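Local coordinates for protein alpha-glucosidase (Pseudoalteromonas sp. K8, PDB 5HQA) that hydrolyses alpha-glucosidic linkages as a calcium-containing, chloride-activated family 97 glycoside hydrolase, caught here with an acarbose inhibitor in its pocket, at residues F328-P333 / H357-N362; Q384-Y389 / S432-E437; I439-L444 / A485-F490. All blocks are in the same frame, centred on the assembly; numbering follows the deposited sequence.

Interaction 1. Residues F328-P333 / H357-N362. With AC1 (4,6-dideoxy-4-{[(1S,4R,5S,6S)-4,5,6-trihydroxy-3-(hydroxymethyl)cyclohex-2-en-1-yl]amino}-alpha-D-glucopyranose), chain B.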
loop_
_atom_site.group_PDB
_atom_site.type_symbol
_atom_site.label_atom_id
_atom_site.label_comp_id
_atom_site.label_asym_id
_atom_site.label_seq_id
_atom_site.Cartn_x
_atom_site.Cartn_y
_atom_site.Cartn_z
ATOM N N PHE A 328 4.318 8.694 -25.854
ATOM C CA PHE A 328 3.832 7.329 -25.677
ATOM C C PHE A 328 2.512 7.132 -26.411
ATOM O O PHE A 328 1.594 7.951 -26.295
ATOM C CB PHE A 328 3.631 7.023 -24.191
ATOM C CG PHE A 328 4.885 6.655 -23.465
ATOM C CD1 PHE A 328 5.706 5.643 -23.939
ATOM C CD2 PHE A 328 5.237 7.316 -22.299
ATOM C CE1 PHE A 328 6.867 5.290 -23.258
ATOM C CE2 PHE A 328 6.393 6.977 -21.611
ATOM C CZ PHE A 328 7.214 5.962 -22.091
ATOM N N SER A 329 2.421 6.046 -27.173
ATOM C CA SER A 329 1.146 5.548 -27.670
ATOM C C SER A 329 0.677 4.422 -26.763
ATOM O O SER A 329 1.472 3.569 -26.354
ATOM C CB SER A 329 1.268 5.034 -29.108
ATOM O OG SER A 329 0.077 4.378 -29.519
ATOM N N PHE A 330 -0.612 4.418 -26.440
ATOM C CA PHE A 330 -1.168 3.347 -25.629
ATOM C C PHE A 330 -2.030 2.401 -26.445
ATOM O O PHE A 330 -2.737 1.565 -25.874
ATOM C CB PHE A 330 -1.925 3.943 -24.443
ATOM C CG PHE A 330 -1.040 4.788 -23.563
ATOM C CD1 PHE A 330 -0.175 4.191 -22.655
ATOM C CD2 PHE A 330 -1.025 6.171 -23.687
ATOM C CE1 PHE A 330 0.664 4.955 -21.864
ATOM C CE2 PHE A 330 -0.187 6.948 -22.890
ATOM C CZ PHE A 330 0.659 6.337 -21.979
ATOM N N THR A 331 -1.952 2.487 -27.770
ATOM C CA THR A 331 -2.617 1.540 -28.653
ATOM C C THR A 331 -1.699 0.910 -29.684
ATOM O O THR A 331 -2.058 -0.141 -30.227
ATOM C CB THR A 331 -3.776 2.212 -29.408
ATOM O OG1 THR A 331 -3.291 3.400 -30.051
ATOM C CG2 THR A 331 -4.907 2.576 -28.463
ATOM N N GLN A 332 -0.543 1.509 -29.986
ATOM C CA GLN A 332 0.276 1.059 -31.102
ATOM C C GLN A 332 1.483 0.287 -30.595
ATOM O O GLN A 332 2.416 0.901 -30.055
ATOM C CB GLN A 332 0.731 2.249 -31.941
ATOM C CG GLN A 332 1.650 1.862 -33.089
ATOM C CD GLN A 332 0.968 0.928 -34.080
ATOM O OE1 GLN A 332 -0.108 1.238 -34.604
ATOM N NE2 GLN A 332 1.583 -0.232 -34.328
ATOM N N PRO A 333 1.533 -1.031 -30.755
ATOM C CA PRO A 333 2.730 -1.774 -30.355
ATOM C C PRO A 333 3.889 -1.535 -31.311
ATOM O O PRO A 333 3.719 -1.144 -32.470
ATOM C CB PRO A 333 2.271 -3.234 -30.407
ATOM C CG PRO A 333 1.204 -3.226 -31.443
ATOM C CD PRO A 333 0.473 -1.926 -31.252
ATOM N N HIS A 357 0.849 0.524 -18.912
ATOM C CA HIS A 357 0.631 1.902 -19.350
ATOM C C HIS A 357 1.546 2.796 -18.519
ATOM O O HIS A 357 1.130 3.277 -17.464
ATOM C CB HIS A 357 -0.829 2.324 -19.171
ATOM C CG HIS A 357 -1.783 1.655 -20.107
ATOM N ND1 HIS A 357 -3.143 1.668 -19.903
ATOM C CD2 HIS A 357 -1.581 0.962 -21.253
ATOM C CE1 HIS A 357 -3.741 1.006 -20.879
ATOM N NE2 HIS A 357 -2.815 0.570 -21.713
ATOM N N GLU A 358 2.778 3.019 -18.976
ATOM C CA GLU A 358 3.647 4.019 -18.362
ATOM C C GLU A 358 3.393 5.375 -19.012
ATOM O O GLU A 358 3.408 5.492 -20.242
ATOM C CB GLU A 358 5.122 3.638 -18.510
ATOM C CG GLU A 358 6.089 4.721 -18.013
ATOM C CD GLU A 358 5.921 5.028 -16.524
ATOM O OE1 GLU A 358 6.074 4.105 -15.692
ATOM O OE2 GLU A 358 5.626 6.195 -16.175
ATOM N N THR A 359 3.173 6.400 -18.188
ATOM C CA THR A 359 2.891 7.734 -18.695
ATOM C C THR A 359 4.096 8.660 -18.673
ATOM O O THR A 359 4.051 9.717 -19.314
ATOM C CB THR A 359 1.778 8.393 -17.879
ATOM O OG1 THR A 359 2.260 8.642 -16.552
ATOM C CG2 THR A 359 0.545 7.488 -17.814
ATOM N N SER A 360 5.154 8.304 -17.938
ATOM C CA SER A 360 6.252 9.227 -17.633
ATOM C C SER A 360 5.721 10.589 -17.189
ATOM O O SER A 360 6.268 11.639 -17.530
ATOM C CB SER A 360 7.208 9.376 -18.816
ATOM O OG SER A 360 7.992 8.209 -18.954
ATOM N N GLY A 361 4.627 10.567 -16.433
ATOM C CA GLY A 361 4.109 11.759 -15.813
ATOM C C GLY A 361 3.137 12.573 -16.641
ATOM O O GLY A 361 2.499 13.478 -16.089
ATOM N N ASN A 362 2.992 12.300 -17.939
ATOM C CA ASN A 362 2.087 13.108 -18.755
ATOM C C ASN A 362 0.717 12.451 -18.730
ATOM O O ASN A 362 0.427 11.549 -19.523
ATOM C CB ASN A 362 2.602 13.271 -20.178
ATOM C CG ASN A 362 1.706 14.179 -21.014
ATOM O OD1 ASN A 362 0.504 14.316 -20.747
ATOM N ND2 ASN A 362 2.289 14.806 -22.034
HETATM C C1 AC1 B . 12.693 6.228 -11.501
HETATM O O2 AC1 B . 11.722 6.921 -9.424
HETATM C C2 AC1 B . 11.446 6.190 -10.630
HETATM C C4A AC1 B . 8.681 0.008 -14.057
HETATM C C3 AC1 B . 11.017 4.777 -10.334
HETATM O O3 AC1 B . 9.881 4.774 -9.451
HETATM C C4 AC1 B . 10.726 4.051 -11.621
HETATM N N4A AC1 B . 10.020 2.746 -11.422
HETATM C C5 AC1 B . 12.130 3.872 -12.176
HETATM O O5 AC1 B . 12.628 5.209 -12.600
HETATM C C6 AC1 B . 12.234 2.933 -13.338
HETATM C C1B AC1 B . 8.809 2.542 -12.295
HETATM C C2B AC1 B . 8.070 1.095 -11.914
HETATM O O2B AC1 B . 7.897 1.061 -10.497
HETATM C C3B AC1 B . 8.789 0.002 -12.427
HETATM O O3B AC1 B . 8.286 -1.277 -11.965
HETATM O O4 AC1 B . 9.505 -1.003 -14.603
HETATM C C5B AC1 B . 9.033 1.281 -14.641
HETATM C C7B AC1 B . 9.066 2.604 -13.695
HETATM C C6B AC1 B . 8.768 1.458 -16.145
HETATM O O6B AC1 B . 7.392 1.595 -16.320
HETATM O O HOH W 1 -3.494 -0.598 -24.191
#

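Interaction 2. Residues Q384-Y389 / S432-E437. With CA (calcium ion), chain C; AC1 (4,6-dideoxy-4-{[(1S,4R,5S,6S)-4,5,6-trihydroxy-3-(hydroxymethyl)cyclohex-2-en-1-yl]amino}-alpha-D-glucopyranose), chain B.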
loop_
_atom_site.group_PDB
_atom_site.type_symbol
_atom_site.label_atom_id
_atom_site.label_comp_id
_atom_site.label_asym_id
_atom_site.label_seq_id
_atom_site.Cartn_x
_atom_site.Cartn_y
_atom_site.Cartn_z
ATOM N N GLN A 384 -5.674 -7.424 -16.385
ATOM C CA GLN A 384 -4.951 -6.622 -15.403
ATOM C C GLN A 384 -3.990 -5.711 -16.144
ATOM O O GLN A 384 -3.390 -6.123 -17.143
ATOM C CB GLN A 384 -4.173 -7.493 -14.398
ATOM C CG GLN A 384 -5.066 -8.437 -13.604
ATOM C CD GLN A 384 -4.308 -9.380 -12.652
ATOM O OE1 GLN A 384 -3.077 -9.531 -12.734
ATOM N NE2 GLN A 384 -5.059 -10.028 -11.745
ATOM N N VAL A 385 -3.855 -4.475 -15.664
ATOM C CA VAL A 385 -2.964 -3.483 -16.261
ATOM C C VAL A 385 -2.153 -2.827 -15.153
ATOM O O VAL A 385 -2.712 -2.405 -14.133
ATOM C CB VAL A 385 -3.741 -2.422 -17.066
ATOM C CG1 VAL A 385 -2.812 -1.302 -17.531
ATOM C CG2 VAL A 385 -4.432 -3.075 -18.264
ATOM N N LYS A 386 -0.836 -2.772 -15.344
ATOM C CA LYS A 386 0.058 -2.010 -14.484
ATOM C C LYS A 386 0.212 -0.618 -15.080
ATOM O O LYS A 386 0.579 -0.487 -16.251
ATOM C CB LYS A 386 1.415 -2.707 -14.380
ATOM C CG LYS A 386 2.474 -1.947 -13.610
ATOM C CD LYS A 386 3.770 -2.759 -13.582
ATOM C CE LYS A 386 4.906 -1.970 -12.948
ATOM N NZ LYS A 386 6.167 -2.733 -13.030
ATOM N N THR A 387 -0.085 0.414 -14.291
ATOM C CA THR A 387 0.077 1.797 -14.725
ATOM C C THR A 387 1.294 2.416 -14.049
ATOM O O THR A 387 1.807 1.908 -13.048
ATOM C CB THR A 387 -1.170 2.628 -14.413
ATOM O OG1 THR A 387 -1.413 2.608 -12.998
ATOM C CG2 THR A 387 -2.394 2.069 -15.164
ATOM N N GLY A 388 1.765 3.517 -14.612
ATOM C CA GLY A 388 2.975 4.145 -14.115
ATOM C C GLY A 388 2.940 5.634 -14.346
ATOM O O GLY A 388 2.396 6.111 -15.344
ATOM N N TYR A 389 3.529 6.379 -13.409
ATOM C CA TYR A 389 3.499 7.839 -13.447
ATOM C C TYR A 389 4.883 8.389 -13.093
ATOM O O TYR A 389 5.051 9.194 -12.181
ATOM C CB TYR A 389 2.415 8.371 -12.503
ATOM C CG TYR A 389 1.025 7.878 -12.879
ATOM C CD1 TYR A 389 0.585 6.614 -12.495
ATOM C CD2 TYR A 389 0.164 8.669 -13.634
ATOM C CE1 TYR A 389 -0.670 6.145 -12.861
ATOM C CE2 TYR A 389 -1.105 8.210 -14.001
ATOM C CZ TYR A 389 -1.512 6.947 -13.607
ATOM O OH TYR A 389 -2.767 6.479 -13.953
ATOM N N SER A 432 -8.490 -4.817 -13.948
ATOM C CA SER A 432 -7.963 -4.429 -12.648
ATOM C C SER A 432 -6.654 -3.671 -12.820
ATOM O O SER A 432 -5.911 -3.901 -13.778
ATOM C CB SER A 432 -7.737 -5.655 -11.764
ATOM O OG SER A 432 -8.975 -6.291 -11.497
ATOM N N ILE A 433 -6.365 -2.783 -11.862
ATOM C CA ILE A 433 -5.293 -1.802 -11.983
ATOM C C ILE A 433 -4.287 -2.000 -10.857
ATOM O O ILE A 433 -4.667 -2.108 -9.683
ATOM C CB ILE A 433 -5.840 -0.364 -11.976
ATOM C CG1 ILE A 433 -6.696 -0.120 -13.219
ATOM C CG2 ILE A 433 -4.700 0.650 -11.928
ATOM C CD1 ILE A 433 -5.918 -0.260 -14.530
ATOM N N ASN A 434 -3.006 -2.037 -11.229
ATOM C CA ASN A 434 -1.860 -2.064 -10.323
ATOM C C ASN A 434 -1.091 -0.771 -10.574
ATOM O O ASN A 434 -0.454 -0.627 -11.622
ATOM C CB ASN A 434 -1.014 -3.312 -10.612
ATOM C CG ASN A 434 0.382 -3.260 -10.010
ATOM O OD1 ASN A 434 0.675 -2.462 -9.117
ATOM N ND2 ASN A 434 1.255 -4.149 -10.495
ATOM N N THR A 435 -1.166 0.186 -9.644
ATOM C CA THR A 435 -0.673 1.544 -9.890
ATOM C C THR A 435 0.726 1.724 -9.318
ATOM O O THR A 435 0.907 1.661 -8.096
ATOM C CB THR A 435 -1.592 2.593 -9.264
ATOM O OG1 THR A 435 -2.948 2.351 -9.646
ATOM C CG2 THR A 435 -1.175 4.001 -9.722
ATOM N N HIS A 436 1.702 2.004 -10.181
ATOM C CA HIS A 436 3.010 2.447 -9.712
ATOM C C HIS A 436 3.104 3.969 -9.774
ATOM O O HIS A 436 2.434 4.614 -10.584
ATOM C CB HIS A 436 4.138 1.780 -10.510
ATOM C CG HIS A 436 4.357 0.350 -10.111
ATOM N ND1 HIS A 436 5.609 -0.199 -9.926
ATOM C CD2 HIS A 436 3.467 -0.632 -9.818
ATOM C CE1 HIS A 436 5.480 -1.462 -9.552
ATOM N NE2 HIS A 436 4.191 -1.752 -9.490
ATOM N N GLU A 437 3.940 4.532 -8.897
ATOM C CA GLU A 437 3.924 5.954 -8.571
ATOM C C GLU A 437 2.483 6.412 -8.326
ATOM O O GLU A 437 1.961 7.271 -9.044
ATOM C CB GLU A 437 4.594 6.799 -9.648
ATOM C CG GLU A 437 6.053 6.396 -9.877
ATOM C CD GLU A 437 6.171 5.094 -10.658
ATOM O OE1 GLU A 437 5.490 4.983 -11.697
ATOM O OE2 GLU A 437 6.902 4.166 -10.216
HETATM CA CA CA C . 8.624 2.830 -9.153
HETATM C C1 AC1 B . 12.693 6.228 -11.501
HETATM O O2 AC1 B . 11.722 6.921 -9.424
HETATM C C2 AC1 B . 11.446 6.190 -10.630
HETATM C C4A AC1 B . 8.681 0.008 -14.057
HETATM C C3 AC1 B . 11.017 4.777 -10.334
HETATM O O3 AC1 B . 9.881 4.774 -9.451
HETATM C C4 AC1 B . 10.726 4.051 -11.621
HETATM N N4A AC1 B . 10.020 2.746 -11.422
HETATM C C5 AC1 B . 12.130 3.872 -12.176
HETATM O O5 AC1 B . 12.628 5.209 -12.600
HETATM C C6 AC1 B . 12.234 2.933 -13.338
HETATM C C1B AC1 B . 8.809 2.542 -12.295
HETATM C C2B AC1 B . 8.070 1.095 -11.914
HETATM O O2B AC1 B . 7.897 1.061 -10.497
HETATM C C3B AC1 B . 8.789 0.002 -12.427
HETATM O O3B AC1 B . 8.286 -1.277 -11.965
HETATM O O4 AC1 B . 9.505 -1.003 -14.603
HETATM C C5B AC1 B . 9.033 1.281 -14.641
HETATM C C7B AC1 B . 9.066 2.604 -13.695
HETATM C C6B AC1 B . 8.768 1.458 -16.145
HETATM O O6B AC1 B . 7.392 1.595 -16.320
HETATM O O HOH W 2 -3.667 4.193 -12.424
#

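Interaction 3. Residues I439-L444 / A485-F490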
loop_
_atom_site.group_PDB
_atom_site.type_symbol
_atom_site.label_atom_id
_atom_site.label_comp_id
_atom_site.label_asym_id
_atom_site.label_seq_id
_atom_site.Cartn_x
_atom_site.Cartn_y
_atom_site.Cartn_z
ATOM N N ILE A 439 -1.171 7.399 -5.840
ATOM C CA ILE A 439 -1.576 7.959 -4.557
ATOM C C ILE A 439 -1.484 6.846 -3.520
ATOM O O ILE A 439 -1.713 5.668 -3.823
ATOM C CB ILE A 439 -3.002 8.546 -4.640
ATOM C CG1 ILE A 439 -3.448 9.122 -3.291
ATOM C CG2 ILE A 439 -4.014 7.473 -5.089
ATOM C CD1 ILE A 439 -2.670 10.365 -2.863
ATOM N N LYS A 440 -1.126 7.207 -2.290
ATOM C CA LYS A 440 -1.079 6.219 -1.218
ATOM C C LYS A 440 -2.428 5.523 -1.071
ATOM O O LYS A 440 -3.483 6.086 -1.386
ATOM C CB LYS A 440 -0.688 6.890 0.096
ATOM C CG LYS A 440 -1.751 7.884 0.585
ATOM C CD LYS A 440 -1.203 8.813 1.669
ATOM C CE LYS A 440 -2.283 9.788 2.121
ATOM N NZ LYS A 440 -1.807 10.743 3.171
ATOM N N ASP A 441 -2.374 4.270 -0.620
ATOM C CA ASP A 441 -3.573 3.470 -0.393
ATOM C C ASP A 441 -4.345 4.045 0.792
ATOM O O ASP A 441 -3.763 4.305 1.851
ATOM C CB ASP A 441 -3.157 2.015 -0.130
ATOM C CG ASP A 441 -4.333 1.032 -0.118
ATOM O OD1 ASP A 441 -5.478 1.443 0.182
ATOM O OD2 ASP A 441 -4.092 -0.175 -0.402
ATOM N N THR A 442 -5.645 4.295 0.609
ATOM C CA THR A 442 -6.483 4.744 1.719
ATOM C C THR A 442 -7.708 3.849 1.879
ATOM O O THR A 442 -8.718 4.276 2.453
ATOM C CB THR A 442 -6.894 6.216 1.559
ATOM O OG1 THR A 442 -7.649 6.394 0.355
ATOM C CG2 THR A 442 -5.643 7.106 1.492
ATOM N N GLY A 443 -7.627 2.607 1.394
ATOM C CA GLY A 443 -8.685 1.629 1.573
ATOM C C GLY A 443 -9.726 1.579 0.477
ATOM O O GLY A 443 -10.732 0.876 0.637
ATOM N N LEU A 444 -9.521 2.286 -0.637
ATOM C CA LEU A 444 -10.556 2.352 -1.660
ATOM C C LEU A 444 -10.769 1.025 -2.389
ATOM O O LEU A 444 -11.786 0.882 -3.080
ATOM C CB LEU A 444 -10.222 3.464 -2.660
ATOM C CG LEU A 444 -10.452 4.871 -2.107
ATOM C CD1 LEU A 444 -9.746 5.910 -2.964
ATOM C CD2 LEU A 444 -11.953 5.145 -2.048
ATOM N N ALA A 485 -1.158 0.882 5.069
ATOM C CA ALA A 485 -2.086 1.510 4.135
ATOM C C ALA A 485 -2.849 0.492 3.300
ATOM O O ALA A 485 -3.982 0.767 2.900
ATOM C CB ALA A 485 -1.339 2.483 3.217
ATOM N N GLY A 486 -2.262 -0.677 3.032
ATOM C CA GLY A 486 -2.883 -1.673 2.180
ATOM C C GLY A 486 -1.856 -2.435 1.355
ATOM O O GLY A 486 -0.644 -2.296 1.562
ATOM N N PRO A 487 -2.321 -3.242 0.391
ATOM C CA PRO A 487 -1.400 -4.137 -0.336
ATOM C C PRO A 487 -0.336 -3.387 -1.130
ATOM O O PRO A 487 -0.533 -2.252 -1.569
ATOM C CB PRO A 487 -2.330 -4.931 -1.268
ATOM C CG PRO A 487 -3.625 -4.146 -1.316
ATOM C CD PRO A 487 -3.732 -3.476 0.030
ATOM N N MET A 488 0.809 -4.043 -1.318
ATOM C CA MET A 488 1.895 -3.455 -2.087
ATOM C C MET A 488 2.415 -4.453 -3.102
ATOM O O MET A 488 2.654 -5.616 -2.765
ATOM C CB MET A 488 3.048 -3.004 -1.196
ATOM C CG MET A 488 4.229 -2.465 -2.008
ATOM S SD MET A 488 5.640 -2.048 -0.983
ATOM C CE MET A 488 6.803 -1.443 -2.222
ATOM N N ASP A 489 2.598 -3.983 -4.338
ATOM C CA ASP A 489 3.274 -4.727 -5.403
ATOM C C ASP A 489 4.782 -4.530 -5.235
ATOM O O ASP A 489 5.401 -3.663 -5.854
ATOM C CB ASP A 489 2.788 -4.240 -6.769
ATOM C CG ASP A 489 3.351 -5.055 -7.941
ATOM O OD1 ASP A 489 3.404 -6.309 -7.844
ATOM O OD2 ASP A 489 3.716 -4.433 -8.980
ATOM N N PHE A 490 5.383 -5.354 -4.363
ATOM C CA PHE A 490 6.811 -5.246 -4.051
ATOM C C PHE A 490 7.697 -5.924 -5.096
ATOM O O PHE A 490 8.883 -5.579 -5.213
ATOM C CB PHE A 490 7.081 -5.855 -2.665
ATOM C CG PHE A 490 8.513 -5.718 -2.205
ATOM C CD1 PHE A 490 8.921 -4.589 -1.506
ATOM C CD2 PHE A 490 9.449 -6.713 -2.483
ATOM C CE1 PHE A 490 10.245 -4.447 -1.094
ATOM C CE2 PHE A 490 10.780 -6.581 -2.079
ATOM C CZ PHE A 490 11.176 -5.443 -1.385
HETATM O O HOH W 3 -2.897 -0.964 -2.623
#

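Interaction 1. Residues F328-P333 / H357-N362
F328 and F330 both press their rings against the backbone carbonyl of E358. The oxygen lies over one face of F328, with CD2 of F328 3.3 Å from O of E358, and the same atom stands at the edge of F330, whose CE1 is 3.2 Å from it. At its own edge F328 meets the hydroxyl of S360, CE2 to OG 3.3 Å; that hydroxyl is hydrogen-bonded to W321 O. F330 turns its rim toward the face of H357 in an offset edge-to-face pair, planes at 74°. A water in the plane of the imidazole joins H357 NE2 to F330 O, while Y366 holds ND1.

The E358 side chain turns to the bound inhibitor. CG is anti to the backbone N (chi1 174°), and a bend at chi2 of 61° turns the chain beyond it. OE1 accepts from O6B of the acarbose unit AC1 at 2.9 Å. OE2 uses its anti lone pair for S360 N, 2.8 Å away, and also takes V390 N, so both carboxylate oxygens are engaged. An alanine here would probably leave the O6B hydroxyl, S360 N and V390 N without this acceptor. F328 and F330 pack against the C-terminal end of strand 352-358, and a carboxylate at such a strand end, reaching to the cyclitol hydroxyl of the inhibitor, is characteristic of a TIM-barrel active site.

Interaction 2. Residues Q384-Y389 / S432-E437
K386 lies over one face of the H436 imidazole, its CE 3.4 Å from the ring centroid and 6° off the normal, a CH-pi contact near the centre. At the ring edge, in plane, stand N434 OD1 and O2B of the AC1 unit. The Y389 ring receives H436 O at its edge, CD1 to O 3.3 Å. These groups crown two neighbouring parallel strands of the TIM barrel, 384-388 and 432-435, paired in register from Q384 with S432 to T387 with T435.

Four backbone hydrogen bonds zip the pair, running from V385 N to S432 O at one end to H436 N to T387 O at the other. Between the strands and the surrounding helices, V385 CB meets the CD1 of I433, and T387 OG1 shares a water with Y389 OH. On the opposite face K386 and N434 run side by side, pointing the same way; D489 takes the amide of N434.

The lysine is fully extended, chi1 to chi4 all near 180°, and NZ donates to O3B of AC1 at 2.8 Å while forming a salt bridge with E311. H436 ND1 gives AC1 O2B a nearly straight bond of 2.7 Å. E437 splits its carboxylate: OE1 accepts Y389 N on its anti lone pair, while OE2 binds calcium. E154, E455, E461 and AC1 O3, N4A and O2B share the calcium ion, which lies 2.4 Å from E437 OE2.

Interaction 3. Residues I439-L444 / A485-F490
D441 and A485 bring their backbones together where the loop of 439-444 passes the exit of helix 482-485, their CA atoms 5.2 Å apart, and G486, the first residue to leave the helical backbone angles, has a phi of 145°. Both loops belong to the TIM-barrel domain: the first follows strand 432-435 and the second leads on toward helix 513-522. Within the first, D441 forms an Asx turn, OD1 accepting G443 N at 2.7 Å, nearly along the C-O line.

The D441 side chain carries almost the whole contact. With CG anti to the backbone N (chi1 -170°), the carboxylate slides beneath the carbonyl of A485, whose O stands over the flat face of the acid group, 3.0 Å from D441 CG. Both carboxylate oxygens thus lie close to A485 O without bonding to it; their repulsion is probably eased by the hydrogen bonds that draw on the carboxylate oxygens. A485 CB returns the contact, resting on D441 O, which is itself hydrogen-bonded to H185; that histidine also touches A485, so strand 181-187 of the N-terminal antiparallel sheet packs on this junction.

The other carboxylate oxygen reaches along the second loop. D441 OD2 lies 3.2 Å from CA of G486, where a CB would collide with it and with the carbonyl before. P487 follows, its ring crossing the aspartate at about a right angle and offering its CD 3.3 Å from D441 OD2. R482, from the helix itself, grips the carbonyls of G486 and P487. One water completes the bridge, donating to D441 OD2 at 2.6 Å and to P487 O at 2.9 Å.

In the fold
Read from the N terminus, the three contacts come in series: each closes before the next opens, and none nests in or crosses another. Interaction 1 closes a loop holding helix 339-349 and most of strand 352-358. The chain then runs through helix 363-379 to interaction 2, which closes a larger excursion containing helix 413-428 and sets two barrel strands side by side. Interaction 3 closes a loop holding strand 451-454, helices 462-465 and 474-478 and most of helix 482-485. Strands 352-358 and 384-388 are neighbours, so interactions 1 and 2 are bonded directly, T359 OG1 to G388 O among them. D489 carries interaction 3 back to interaction 2, its OD2 meeting H436 NE2.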